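Local coordinates for cytolethal distending toxin protein B (Haemophilus ducreyi, PDB 1SR4) that probably acts as the DNase I-like nuclease subunit of a three-protein bacterial genotoxin that damages host DNA and disturbs the cell cycle, at residues V195-I200 against L225-Q230; A52-R57 against P65-T70; I202-P207 against A237-N242. All blocks are in the same frame, centred on the assembly; numbering follows the deposited sequence.

Interaction 1 of 3, residues V195-I200 against L225-Q230; sequences VSENTI and LPRREQ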
loop_
_atom_site.group_PDB
_atom_site.type_symbol
_atom_site.label_atom_id
_atom_site.label_comp_id
_atom_site.label_asym_id
_atom_site.label_seq_id
_atom_site.Cartn_x
_atom_site.Cartn_y
_atom_site.Cartn_z
ATOM N N VAL B 195 -6.521 -30.461 -12.424
ATOM C CA VAL B 195 -6.040 -29.166 -11.970
ATOM C C VAL B 195 -6.937 -28.668 -10.848
ATOM O O VAL B 195 -6.468 -28.270 -9.770
ATOM C CB VAL B 195 -6.059 -28.139 -13.120
ATOM C CG1 VAL B 195 -5.665 -26.764 -12.594
ATOM C CG2 VAL B 195 -5.110 -28.580 -14.217
ATOM N N SER B 196 -8.234 -28.706 -11.123
ATOM C CA SER B 196 -9.264 -28.269 -10.199
ATOM C C SER B 196 -9.170 -28.984 -8.852
ATOM O O SER B 196 -9.329 -28.370 -7.795
ATOM C CB SER B 196 -10.632 -28.526 -10.838
ATOM O OG SER B 196 -11.705 -28.114 -10.010
ATOM N N GLU B 197 -8.897 -30.280 -8.882
ATOM C CA GLU B 197 -8.815 -31.042 -7.644
ATOM C C GLU B 197 -7.485 -30.870 -6.907
ATOM O O GLU B 197 -7.376 -31.169 -5.724
ATOM C CB GLU B 197 -9.089 -32.523 -7.932
ATOM C CG GLU B 197 -10.460 -32.751 -8.582
ATOM C CD GLU B 197 -10.839 -34.221 -8.692
ATOM O OE1 GLU B 197 -9.936 -35.081 -8.559
ATOM O OE2 GLU B 197 -12.042 -34.502 -8.921
ATOM N N ASN B 198 -6.472 -30.369 -7.596
ATOM C CA ASN B 198 -5.181 -30.184 -6.943
ATOM C C ASN B 198 -4.887 -28.731 -6.593
ATOM O O ASN B 198 -3.771 -28.401 -6.204
ATOM C CB ASN B 198 -4.073 -30.745 -7.829
ATOM C CG ASN B 198 -4.018 -32.256 -7.793
ATOM O OD1 ASN B 198 -3.718 -32.847 -6.759
ATOM N ND2 ASN B 198 -4.311 -32.892 -8.920
ATOM N N THR B 199 -5.886 -27.864 -6.722
ATOM C CA THR B 199 -5.683 -26.446 -6.410
ATOM C C THR B 199 -6.796 -25.864 -5.569
ATOM O O THR B 199 -7.877 -26.438 -5.459
ATOM C CB THR B 199 -5.618 -25.580 -7.681
ATOM O OG1 THR B 199 -6.840 -25.740 -8.415
ATOM C CG2 THR B 199 -4.428 -25.974 -8.541
ATOM N N ILE B 200 -6.528 -24.704 -4.983
ATOM C CA ILE B 200 -7.532 -24.042 -4.182
ATOM C C ILE B 200 -7.382 -22.540 -4.397
ATOM O O ILE B 200 -6.275 -22.006 -4.335
ATOM C CB ILE B 200 -7.381 -24.438 -2.678
ATOM C CG1 ILE B 200 -8.605 -23.984 -1.877
ATOM C CG2 ILE B 200 -6.056 -23.924 -2.128
ATOM C CD1 ILE B 200 -8.595 -22.581 -1.479
ATOM N N LEU B 225 -0.751 -31.470 0.724
ATOM C CA LEU B 225 -2.134 -31.905 0.798
ATOM C C LEU B 225 -2.518 -32.776 -0.391
ATOM O O LEU B 225 -2.076 -32.547 -1.513
ATOM C CB LEU B 225 -3.056 -30.685 0.912
ATOM C CG LEU B 225 -2.843 -29.754 2.126
ATOM C CD1 LEU B 225 -3.809 -28.569 2.040
ATOM C CD2 LEU B 225 -3.072 -30.520 3.435
ATOM N N PRO B 226 -3.344 -33.801 -0.154
ATOM C CA PRO B 226 -3.743 -34.677 -1.258
ATOM C C PRO B 226 -4.814 -34.059 -2.155
ATOM O O PRO B 226 -5.426 -33.038 -1.815
ATOM C CB PRO B 226 -4.261 -35.934 -0.541
ATOM C CG PRO B 226 -3.691 -35.823 0.873
ATOM C CD PRO B 226 -3.788 -34.351 1.134
ATOM N N ARG B 227 -5.032 -34.693 -3.302
ATOM C CA ARG B 227 -6.043 -34.247 -4.242
ATOM C C ARG B 227 -7.367 -34.129 -3.497
ATOM O O ARG B 227 -7.648 -34.917 -2.593
ATOM C CB ARG B 227 -6.192 -35.252 -5.392
ATOM C CG ARG B 227 -7.325 -34.909 -6.358
ATOM C CD ARG B 227 -7.368 -35.839 -7.563
ATOM N NE ARG B 227 -6.085 -35.886 -8.259
ATOM C CZ ARG B 227 -5.947 -36.073 -9.569
ATOM N NH1 ARG B 227 -4.734 -36.104 -10.109
ATOM N NH2 ARG B 227 -7.019 -36.216 -10.341
ATOM N N ARG B 228 -8.160 -33.127 -3.872
ATOM C CA ARG B 228 -9.468 -32.881 -3.285
ATOM C C ARG B 228 -9.422 -32.406 -1.834
ATOM O O ARG B 228 -10.463 -32.151 -1.235
ATOM C CB ARG B 228 -10.328 -34.151 -3.400
ATOM C CG ARG B 228 -10.597 -34.569 -4.852
ATOM C CD ARG B 228 -10.794 -36.073 -5.006
ATOM N NE ARG B 228 -11.939 -36.578 -4.254
ATOM C CZ ARG B 228 -13.197 -36.188 -4.448
ATOM N NH1 ARG B 228 -13.473 -35.279 -5.377
ATOM N NH2 ARG B 228 -14.182 -36.714 -3.718
ATOM N N GLU B 229 -8.223 -32.261 -1.278
ATOM C CA GLU B 229 -8.089 -31.831 0.114
ATOM C C GLU B 229 -7.377 -30.480 0.279
ATOM O O GLU B 229 -7.008 -30.100 1.393
ATOM C CB GLU B 229 -7.328 -32.901 0.899
ATOM C CG GLU B 229 -7.920 -34.298 0.762
ATOM C CD GLU B 229 -8.957 -34.602 1.823
ATOM O OE1 GLU B 229 -9.535 -33.642 2.370
ATOM O OE2 GLU B 229 -9.199 -35.802 2.105
ATOM N N GLN B 230 -7.190 -29.755 -0.820
ATOM C CA GLN B 230 -6.502 -28.461 -0.767
ATOM C C GLN B 230 -7.221 -27.421 0.113
ATOM O O GLN B 230 -6.596 -26.496 0.645
ATOM C CB GLN B 230 -6.332 -27.927 -2.184
ATOM C CG GLN B 230 -5.473 -28.823 -3.088
ATOM C CD GLN B 230 -4.010 -28.773 -2.718
ATOM O OE1 GLN B 230 -3.469 -27.703 -2.464
ATOM N NE2 GLN B 230 -3.363 -29.926 -2.682
HETATM O O HOH W 1 -8.787 -29.848 -3.630
#
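Residues 195-200, which begin in helix 193-197, pack against a loop folded into a type II beta turn from Pro226 to Glu229. One direct hydrogen bond joins the two backbones: Arg228 N points at Glu197 O, 2.8 Å away and nearly straight at 170°, in the carbonyl plane and on a lone pair. A water donates to the same Glu197 O and accepts from Gln230 N, so this carbonyl ties down both the turn and the residue that follows it. The close-packed part is built on Gln230. Its chain bends at chi2 (-72°), which lays CG and CD along the peptide after Asn198, with Gln230 CD 3.5 Å from Asn198 O, while Gln230 CB rests 3.7 Å from Ile200 CB. The buried amide end is held beyond this contact, OE1 accepting from Asp222 N. The outer part is looser and charged. Glu197 extends between two exposed arginines in a salt-bridge network of long links: Glu197 OE2 lies 3.9 Å from Arg228 NH1, the two side chains running side by side, whereas OE1 lies near the edge of the Arg227 guanidinium. Asn198 ND2 sits over a face of that guanidinium, the amide turned 88° to it, but this is packing between two donors; the amide NH2 bonds to Ala194 O in the helix. Arg227 is therefore flanked at edge and face, yet gripped firmly by neither. Inward, Val195 and Asn198 touch Phe155 of helix 147-159, Ile200 pairs through its backbone with Leu220 of strand 216-221, and Gln230 packs on His221, so the contact lies beside the six-stranded sheet, at the start of its outermost strand 200-202.

Interaction 2 of 3, residues A52-R57 against P65-T70; sequences AVRTSR and PIEEYT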
loop_
_atom_site.group_PDB
_atom_site.type_symbol
_atom_site.label_atom_id
_atom_site.label_comp_id
_atom_site.label_asym_id
_atom_site.label_seq_id
_atom_site.Cartn_x
_atom_site.Cartn_y
_atom_site.Cartn_z
ATOM N N ALA B 52 17.030 1.099 -8.061
ATOM C CA ALA B 52 17.254 -0.347 -8.185
ATOM C C ALA B 52 18.487 -0.611 -9.049
ATOM O O ALA B 52 18.721 0.067 -10.055
ATOM C CB ALA B 52 16.036 -1.047 -8.803
ATOM N N VAL B 53 19.248 -1.626 -8.667
ATOM C CA VAL B 53 20.470 -1.963 -9.371
ATOM C C VAL B 53 20.455 -3.363 -9.970
ATOM O O VAL B 53 20.178 -4.343 -9.291
ATOM C CB VAL B 53 21.688 -1.825 -8.414
ATOM C CG1 VAL B 53 22.990 -2.106 -9.164
ATOM C CG2 VAL B 53 21.702 -0.413 -7.807
ATOM N N ARG B 54 20.758 -3.428 -11.257
ATOM C CA ARG B 54 20.809 -4.683 -11.998
ATOM C C ARG B 54 21.972 -5.538 -11.498
ATOM O O ARG B 54 23.087 -5.043 -11.379
ATOM C CB ARG B 54 21.003 -4.382 -13.488
ATOM C CG ARG B 54 21.100 -5.611 -14.375
ATOM C CD ARG B 54 19.766 -6.310 -14.574
ATOM N NE ARG B 54 19.889 -7.386 -15.557
ATOM C CZ ARG B 54 20.169 -8.656 -15.269
ATOM N NH1 ARG B 54 20.350 -9.054 -14.006
ATOM N NH2 ARG B 54 20.296 -9.530 -16.260
ATOM N N THR B 55 21.727 -6.807 -11.192
ATOM C CA THR B 55 22.824 -7.658 -10.737
ATOM C C THR B 55 23.481 -8.269 -11.973
ATOM O O THR B 55 23.003 -8.085 -13.081
ATOM C CB THR B 55 22.347 -8.811 -9.846
ATOM O OG1 THR B 55 21.685 -9.795 -10.651
ATOM C CG2 THR B 55 21.387 -8.292 -8.770
ATOM N N SER B 56 24.573 -8.995 -11.779
ATOM C CA SER B 56 25.273 -9.645 -12.893
ATOM C C SER B 56 24.643 -10.988 -13.244
ATOM O O SER B 56 24.983 -11.606 -14.254
ATOM C CB SER B 56 26.740 -9.891 -12.528
ATOM O OG SER B 56 27.384 -8.681 -12.180
ATOM N N ARG B 57 23.735 -11.452 -12.400
ATOM C CA ARG B 57 23.101 -12.736 -12.626
ATOM C C ARG B 57 22.323 -12.794 -13.929
ATOM O O ARG B 57 21.653 -11.843 -14.311
ATOM C CB ARG B 57 22.162 -13.067 -11.471
ATOM C CG ARG B 57 21.556 -14.437 -11.573
ATOM C CD ARG B 57 20.489 -14.646 -10.518
ATOM N NE ARG B 57 19.997 -16.021 -10.519
ATOM C CZ ARG B 57 19.149 -16.517 -9.622
ATOM N NH1 ARG B 57 18.677 -15.745 -8.639
ATOM N NH2 ARG B 57 18.788 -17.796 -9.697
ATOM N N PRO B 65 11.775 -11.803 -21.420
ATOM C CA PRO B 65 12.752 -11.128 -20.567
ATOM C C PRO B 65 12.493 -11.320 -19.066
ATOM O O PRO B 65 11.348 -11.367 -18.610
ATOM C CB PRO B 65 12.623 -9.669 -20.999
ATOM C CG PRO B 65 11.164 -9.558 -21.359
ATOM C CD PRO B 65 10.940 -10.830 -22.147
ATOM N N ILE B 66 13.570 -11.451 -18.308
ATOM C CA ILE B 66 13.472 -11.607 -16.866
ATOM C C ILE B 66 14.851 -11.247 -16.330
ATOM O O ILE B 66 15.854 -11.827 -16.739
ATOM C CB ILE B 66 13.049 -13.055 -16.483
ATOM C CG1 ILE B 66 12.532 -13.091 -15.042
ATOM C CG2 ILE B 66 14.198 -14.026 -16.692
ATOM C CD1 ILE B 66 13.553 -12.745 -13.997
ATOM N N GLU B 67 14.904 -10.265 -15.437
ATOM C CA GLU B 67 16.180 -9.817 -14.898
ATOM C C GLU B 67 16.116 -9.671 -13.389
ATOM O O GLU B 67 15.041 -9.467 -12.821
ATOM C CB GLU B 67 16.559 -8.466 -15.512
ATOM C CG GLU B 67 16.695 -8.469 -17.018
ATOM C CD GLU B 67 16.763 -7.059 -17.582
ATOM O OE1 GLU B 67 15.847 -6.253 -17.309
ATOM O OE2 GLU B 67 17.734 -6.751 -18.300
ATOM N N GLU B 68 17.269 -9.770 -12.745
ATOM C CA GLU B 68 17.345 -9.633 -11.296
ATOM C C GLU B 68 17.956 -8.283 -10.907
ATOM O O GLU B 68 18.955 -7.856 -11.495
ATOM C CB GLU B 68 18.189 -10.761 -10.714
ATOM C CG GLU B 68 18.300 -10.752 -9.192
ATOM C CD GLU B 68 19.333 -11.756 -8.701
ATOM O OE1 GLU B 68 20.525 -11.556 -8.990
ATOM O OE2 GLU B 68 18.966 -12.747 -8.040
ATOM N N TYR B 69 17.349 -7.618 -9.921
ATOM C CA TYR B 69 17.828 -6.334 -9.411
ATOM C C TYR B 69 17.817 -6.388 -7.888
ATOM O O TYR B 69 17.180 -7.259 -7.296
ATOM C CB TYR B 69 16.880 -5.189 -9.809
ATOM C CG TYR B 69 16.868 -4.828 -11.272
ATOM C CD1 TYR B 69 17.492 -3.662 -11.731
ATOM C CD2 TYR B 69 16.233 -5.648 -12.195
ATOM C CE1 TYR B 69 17.476 -3.329 -13.095
ATOM C CE2 TYR B 69 16.210 -5.328 -13.550
ATOM C CZ TYR B 69 16.833 -4.171 -13.995
ATOM O OH TYR B 69 16.828 -3.882 -15.341
ATOM N N THR B 70 18.537 -5.457 -7.267
ATOM C CA THR B 70 18.489 -5.308 -5.821
ATOM C C THR B 70 18.007 -3.864 -5.632
ATOM O O THR B 70 18.249 -2.982 -6.474
ATOM C CB THR B 70 19.857 -5.500 -5.100
ATOM O OG1 THR B 70 20.817 -4.567 -5.604
ATOM C CG2 THR B 70 20.359 -6.943 -5.266
#
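Glu68 carries the strongest polar links, one on each carboxylate oxygen. Glu68 OE1 receives the hydroxyl proton of Thr55 OG1 at 2.7 Å on its anti lone pair, and Glu68 OE2 forms a salt bridge with Arg57 NH1 at 3.1 Å, met from above the carboxylate plane though within the guanidinium plane. Arg57 reaches it with a chain extended from CG to NE, and the same NH1 also bonds to Ala106 O. Thr55 OG1, placed between backbone N and carbonyl carbon (chi1 73°), accepts from Arg57 N in an ST turn, which fixes it for Glu68. The backbone Glu68 O takes two further donors, Thr55 N at 3.0 Å and Arg54 NH1 at 3.1 Å, the latter on a lone pair. Next to this lies a short antiparallel pairing: Val53 and Thr70 form the hydrogen-bonded pair, with Val53 N to Thr70 O at 2.8 Å, and Arg54 and Tyr69 the non-hydrogen-bonded one. Arg54 bends at chi2 (74°), so that its CD sits over the Tyr69 ring, 3.9 Å from the centroid, in a CH-pi contact. Farther along, Glu67 CB covers one face of the Arg54 guanidinium, and Glu67 OE2 makes a salt bridge to Arg54 NE at 3.5 Å. On the side where Thr70 points, Thr55 CG2 meets Thr70 CG2. Glu68 OE2 is bonded besides to Tyr85 OH and Gln105 NE2. So many donors around one buried carboxylate should favour its ionised form, and the chemistry of the contact is mainly polar: charge pairs and hydrogen bonds, with few apolar touches.

Interaction 3 of 3, residues I202-P207 against A237-N242; sequences IAPTEP and ASLMLN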
loop_
_atom_site.group_PDB
_atom_site.type_symbol
_atom_site.label_atom_id
_atom_site.label_comp_id
_atom_site.label_asym_id
_atom_site.label_seq_id
_atom_site.Cartn_x
_atom_site.Cartn_y
_atom_site.Cartn_z
ATOM N N ILE B 202 -7.741 -18.828 -3.239
ATOM C CA ILE B 202 -7.790 -18.091 -1.976
ATOM C C ILE B 202 -7.996 -16.628 -2.354
ATOM O O ILE B 202 -7.118 -16.010 -2.981
ATOM C CB ILE B 202 -6.469 -18.233 -1.150
ATOM C CG1 ILE B 202 -6.288 -19.677 -0.656
ATOM C CG2 ILE B 202 -6.545 -17.379 0.105
ATOM C CD1 ILE B 202 -5.763 -20.613 -1.688
ATOM N N ALA B 203 -9.141 -16.072 -1.958
ATOM C CA ALA B 203 -9.477 -14.690 -2.309
ATOM C C ALA B 203 -10.269 -13.909 -1.264
ATOM O O ALA B 203 -10.986 -14.484 -0.459
ATOM C CB ALA B 203 -10.266 -14.687 -3.636
ATOM N N PRO B 204 -10.144 -12.576 -1.267
ATOM C CA PRO B 204 -10.902 -11.781 -0.288
ATOM C C PRO B 204 -12.365 -11.842 -0.707
ATOM O O PRO B 204 -12.672 -12.295 -1.803
ATOM C CB PRO B 204 -10.395 -10.351 -0.493
ATOM C CG PRO B 204 -9.161 -10.477 -1.381
ATOM C CD PRO B 204 -9.378 -11.722 -2.195
ATOM N N THR B 205 -13.260 -11.393 0.166
ATOM C CA THR B 205 -14.681 -11.308 -0.166
ATOM C C THR B 205 -14.978 -9.807 -0.255
ATOM O O THR B 205 -16.116 -9.398 -0.477
ATOM C CB THR B 205 -15.601 -11.916 0.919
ATOM O OG1 THR B 205 -15.308 -11.309 2.180
ATOM C CG2 THR B 205 -15.417 -13.432 1.000
ATOM N N GLU B 206 -13.948 -8.990 -0.034
ATOM C CA GLU B 206 -14.084 -7.545 -0.150
ATOM C C GLU B 206 -13.501 -7.143 -1.507
ATOM O O GLU B 206 -12.603 -7.788 -2.015
ATOM C CB GLU B 206 -13.293 -6.816 0.933
ATOM C CG GLU B 206 -13.786 -7.008 2.356
ATOM C CD GLU B 206 -13.109 -6.039 3.298
ATOM O OE1 GLU B 206 -12.049 -6.378 3.866
ATOM O OE2 GLU B 206 -13.629 -4.912 3.449
ATOM N N PRO B 207 -14.006 -6.057 -2.096
ATOM C CA PRO B 207 -13.527 -5.570 -3.395
ATOM C C PRO B 207 -12.000 -5.349 -3.404
ATOM O O PRO B 207 -11.419 -4.971 -2.380
ATOM C CB PRO B 207 -14.292 -4.255 -3.565
ATOM C CG PRO B 207 -15.599 -4.524 -2.846
ATOM C CD PRO B 207 -15.141 -5.254 -1.597
ATOM N N ALA B 237 -6.806 -14.944 2.484
ATOM C CA ALA B 237 -6.573 -13.735 1.690
ATOM C C ALA B 237 -7.226 -12.559 2.402
ATOM O O ALA B 237 -8.254 -12.718 3.048
ATOM C CB ALA B 237 -7.168 -13.889 0.297
ATOM N N SER B 238 -6.641 -11.375 2.276
ATOM C CA SER B 238 -7.208 -10.201 2.925
ATOM C C SER B 238 -6.667 -8.949 2.254
ATOM O O SER B 238 -5.537 -8.966 1.768
ATOM C CB SER B 238 -6.793 -10.199 4.402
ATOM O OG SER B 238 -7.251 -9.044 5.072
ATOM N N LEU B 239 -7.465 -7.886 2.159
ATOM C CA LEU B 239 -6.913 -6.645 1.610
ATOM C C LEU B 239 -5.793 -6.356 2.617
ATOM O O LEU B 239 -5.993 -6.519 3.823
ATOM C CB LEU B 239 -7.955 -5.514 1.627
ATOM C CG LEU B 239 -9.209 -5.759 0.770
ATOM C CD1 LEU B 239 -10.118 -4.539 0.794
ATOM C CD2 LEU B 239 -8.776 -6.078 -0.671
ATOM N N MET B 240 -4.616 -5.953 2.144
ATOM C CA MET B 240 -3.485 -5.695 3.049
ATOM C C MET B 240 -3.520 -4.286 3.647
ATOM O O MET B 240 -2.545 -3.535 3.579
ATOM C CB MET B 240 -2.156 -5.905 2.304
ATOM C CG MET B 240 -0.937 -5.964 3.230
ATOM S SD MET B 240 0.478 -6.514 2.293
ATOM C CE MET B 240 1.435 -7.366 3.537
ATOM N N LEU B 241 -4.637 -3.953 4.275
ATOM C CA LEU B 241 -4.820 -2.623 4.824
ATOM C C LEU B 241 -3.973 -2.314 6.037
ATOM O O LEU B 241 -3.753 -1.151 6.354
ATOM C CB LEU B 241 -6.299 -2.400 5.134
ATOM C CG LEU B 241 -7.259 -2.665 3.968
ATOM C CD1 LEU B 241 -8.693 -2.518 4.459
ATOM C CD2 LEU B 241 -6.978 -1.706 2.816
ATOM N N ASN B 242 -3.483 -3.348 6.715
ATOM C CA ASN B 242 -2.650 -3.134 7.896
ATOM C C ASN B 242 -1.284 -2.518 7.550
ATOM O O ASN B 242 -0.566 -2.043 8.431
ATOM C CB ASN B 242 -2.472 -4.458 8.651
ATOM C CG ASN B 242 -1.923 -5.559 7.783
ATOM O OD1 ASN B 242 -2.450 -5.849 6.709
ATOM N ND2 ASN B 242 -0.858 -6.190 8.249
HETATM O O HOH W 2 -10.812 -14.540 2.576
HETATM O O HOH W 3 -10.359 -8.403 2.943
#
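Leu239, in strand 235-239, reaches the 202-207 loop with its two methyls. From CB, chi1 of -62° sets CG anti to the carbonyl carbon, and Leu239 CG comes to 3.9 Å from Pro207 O. There the side chain forks. Leu239 CD1 lies 3.9 Å from Glu206 CB, with the glutamate chain crossing it obliquely, and also faces Pro207 O. Leu239 CD2 approaches Pro207 O most closely, at 3.3 Å, and Leu239 CD2 is also 4.5 Å from Pro204 CG, a looser touch. Both methyls thus press on Pro207 O from one side; this oxygen is buried by the contact and has no hydrogen-bonding partner in the model. Two residues earlier, Ala237 makes the second point of contact: its CB lies against the Ala203-Pro204 peptide bond, 3.5 Å from Ala203 C, and meets Ile202 CG2 at 3.6 Å. That methyl is directed across because CG2 stands anti to the backbone N of Ile202. The two chains form no direct hydrogen bond with each other although they run in nearly the same direction, 22° apart; water fills in instead. One water donates to both Ala203 O and Ala237 O, and another donates to Glu206 OE1 at 2.8 Å while accepting from Leu239 N, so the otherwise apolar seam is stitched at both ends. Toxin subunit A covers part of this region, Glu108 of that chain bonding to Thr205 OG1 and its Leu144 packing on Glu206 and Leu241, while Pro158 of toxin protein C touches Pro207. Within the chain, Ile202 and Ala237 both reach Phe257 of strand 255-259, and Pro204 touches Val255 of that strand and Tyr217 of strand 216-221, bringing together the edges of the two sheets.

Along the chain interaction 2 closes first; interactions 1 and 3 then interleave, because 195-200 and 202-207 lead successively into and out of strand 200-202 and their partners, 225-230 and 237-242, follow in the same order. Their centres are 22 Å apart. Interaction 2 lies on the opposite side of the chain's centre, about 35 Å from interaction 1 and 30 Å from interaction 3 between centres. Interactions 2 and 3 involve the two outermost strands of the eight-stranded sheet, 53-54 and 235-239, whereas interaction 1 adjoins the edge of the six-stranded one. All three finish margins of the DNase I-like two-sheet fold, and only interaction 3 meets the partner subunits.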